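Local coordinates for protein 2-Keto-3-deoxy-(6-phospho-)gluconate aldolase (Thermoproteus tenax, PDB 2R91) that is an aldolase of the dihydrodipicolinate synthetase family, built on a TIM barrel and assembled from four chains, at residues A[248-253]-A[279-284]. Numbering follows the deposited sequence.
Sequences EIFQGY and KAKSQL
K281 reaches across to the last helical turn of 248-253 and lies alongside the F250 ring, the two side chains running past each other in opposite directions. K281 CB sits 3.7 Å from F250 CE1. K281 CG, placed anti to the backbone N (chi1 -178°), stays equally near the same ring carbon, and K281 CD lies beside the CD1-CE1 bond of F250 while also approaching I249 CG2 at 4.1 Å. Beyond CG the chain is extended, which carries K281 CE past the ring to 3.9 Å from I249 O. K281 NZ then donates a hydrogen bond of 3.2 Å to I249 O. The donor sits above the carbonyl plane, 39° out of it. The contact lies at the surface, outside the eight-stranded TIM barrel, where the end of helix 239-251 meets the short C-terminal helix 278-282; I230 of helix 217-237 touches both F250 and A280. I249 CG2 stands over the centre of one face of the F250 ring, 4.0 Å above its plane. Three residues after K281, past the end of the helix, the poorly ordered L284 adds a looser apolar contact, L284 CD1 lying 4.3 Å from F250 CE1, and its side chain also packs on L226, L201 and L204.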
loop_
_atom_site.group_PDB
_atom_site.type_symbol
_atom_site.label_atom_id
_atom_site.label_comp_id
_atom_site.label_asym_id
_atom_site.label_seq_id
_atom_site.Cartn_x
_atom_site.Cartn_y
_atom_site.Cartn_z
ATOM N N GLU A 248 27.025 -19.627 8.986
ATOM C CA GLU A 248 28.285 -19.825 9.726
ATOM C C GLU A 248 28.001 -20.083 11.212
ATOM O O GLU A 248 28.525 -21.030 11.816
ATOM C CB GLU A 248 29.221 -18.616 9.557
ATOM C CG GLU A 248 29.465 -18.313 8.086
ATOM C CD GLU A 248 30.820 -17.709 7.767
ATOM O OE1 GLU A 248 31.627 -17.435 8.713
ATOM O OE2 GLU A 248 31.074 -17.523 6.548
ATOM N N ILE A 249 27.158 -19.232 11.798
ATOM C CA ILE A 249 26.792 -19.375 13.220
ATOM C C ILE A 249 26.231 -20.749 13.586
ATOM O O ILE A 249 26.717 -21.404 14.510
ATOM C CB ILE A 249 25.778 -18.296 13.648
ATOM C CG1 ILE A 249 26.454 -16.920 13.656
ATOM C CG2 ILE A 249 25.184 -18.630 15.059
ATOM C CD1 ILE A 249 25.452 -15.725 13.758
ATOM N N PHE A 250 25.215 -21.197 12.863
ATOM C CA PHE A 250 24.514 -22.397 13.253
ATOM C C PHE A 250 25.084 -23.695 12.665
ATOM O O PHE A 250 24.863 -24.784 13.229
ATOM C CB PHE A 250 23.042 -22.284 12.887
ATOM C CG PHE A 250 22.271 -21.300 13.743
ATOM C CD1 PHE A 250 21.935 -21.611 15.062
ATOM C CD2 PHE A 250 21.862 -20.092 13.228
ATOM C CE1 PHE A 250 21.206 -20.703 15.854
ATOM C CE2 PHE A 250 21.136 -19.184 14.016
ATOM C CZ PHE A 250 20.827 -19.486 15.317
ATOM N N GLN A 251 25.756 -23.588 11.515
ATOM C CA GLN A 251 26.270 -24.791 10.818
ATOM C C GLN A 251 27.793 -24.935 10.928
ATOM O O GLN A 251 28.327 -26.005 10.689
ATOM C CB GLN A 251 25.839 -24.810 9.332
ATOM C CG GLN A 251 24.333 -24.843 9.119
ATOM C CD GLN A 251 23.693 -26.020 9.833
ATOM O OE1 GLN A 251 24.183 -27.161 9.734
ATOM N NE2 GLN A 251 22.595 -25.757 10.578
ATOM N N GLY A 252 28.488 -23.861 11.262
ATOM C CA GLY A 252 29.895 -23.964 11.632
ATOM C C GLY A 252 30.897 -24.126 10.495
ATOM O O GLY A 252 31.991 -24.675 10.697
ATOM N N TYR A 253 30.550 -23.651 9.304
ATOM C CA TYR A 253 31.512 -23.623 8.195
ATOM C C TYR A 253 31.375 -22.306 7.444
ATOM O O TYR A 253 30.375 -21.581 7.609
ATOM C CB TYR A 253 31.337 -24.826 7.238
ATOM C CG TYR A 253 29.927 -25.030 6.732
ATOM C CD1 TYR A 253 29.342 -24.141 5.830
ATOM C CD2 TYR A 253 29.178 -26.115 7.164
ATOM C CE1 TYR A 253 28.000 -24.329 5.380
ATOM C CE2 TYR A 253 27.882 -26.329 6.716
ATOM C CZ TYR A 253 27.304 -25.417 5.829
ATOM O OH TYR A 253 26.027 -25.668 5.430
ATOM N N LYS A 279 21.223 -16.645 22.571
ATOM C CA LYS A 279 20.207 -17.180 23.458
ATOM C C LYS A 279 19.304 -18.191 22.730
ATOM O O LYS A 279 19.196 -19.353 23.159
ATOM C CB LYS A 279 19.397 -16.030 24.044
ATOM C CG LYS A 279 18.050 -16.414 24.608
ATOM C CD LYS A 279 18.153 -17.076 25.943
ATOM C CE LYS A 279 16.837 -16.892 26.689
ATOM N NZ LYS A 279 16.768 -17.778 27.879
ATOM N N ALA A 280 18.682 -17.767 21.624
ATOM C CA ALA A 280 17.842 -18.681 20.843
ATOM C C ALA A 280 18.613 -19.935 20.478
ATOM O O ALA A 280 18.071 -21.036 20.491
ATOM C CB ALA A 280 17.295 -18.000 19.583
ATOM N N LYS A 281 19.891 -19.773 20.172
ATOM C CA LYS A 281 20.726 -20.902 19.813
ATOM C C LYS A 281 20.836 -21.927 20.942
ATOM O O LYS A 281 20.727 -23.142 20.708
ATOM C CB LYS A 281 22.121 -20.431 19.435
ATOM C CG LYS A 281 23.006 -21.548 18.999
ATOM C CD LYS A 281 24.240 -21.039 18.298
ATOM C CE LYS A 281 25.225 -22.173 18.067
ATOM N NZ LYS A 281 26.606 -21.666 17.746
ATOM N N SER A 282 21.079 -21.437 22.161
ATOM C CA SER A 282 21.240 -22.313 23.322
ATOM C C SER A 282 19.950 -23.086 23.612
ATOM O O SER A 282 20.001 -24.230 24.055
ATOM C CB SER A 282 21.699 -21.516 24.548
ATOM O OG SER A 282 20.658 -20.699 25.057
ATOM N N GLN A 283 18.808 -22.468 23.328
ATOM C CA GLN A 283 17.495 -23.092 23.530
ATOM C C GLN A 283 17.177 -24.221 22.545
ATOM O O GLN A 283 16.082 -24.803 22.605
ATOM C CB GLN A 283 16.380 -22.044 23.449
ATOM C CG GLN A 283 16.268 -21.113 24.645
ATOM C CD GLN A 283 15.258 -19.988 24.411
ATOM O OE1 GLN A 283 14.350 -19.767 25.225
ATOM N NE2 GLN A 283 15.411 -19.273 23.294
ATOM N N LEU A 284 18.112 -24.535 21.650
ATOM C CA LEU A 284 17.827 -25.468 20.559
ATOM C C LEU A 284 18.215 -26.916 20.845
ATOM O O LEU A 284 19.401 -27.241 20.982
ATOM C CB LEU A 284 18.447 -24.984 19.242
ATOM C CG LEU A 284 17.589 -23.966 18.492
ATOM C CD1 LEU A 284 18.278 -23.480 17.239
ATOM C CD2 LEU A 284 16.243 -24.582 18.162
#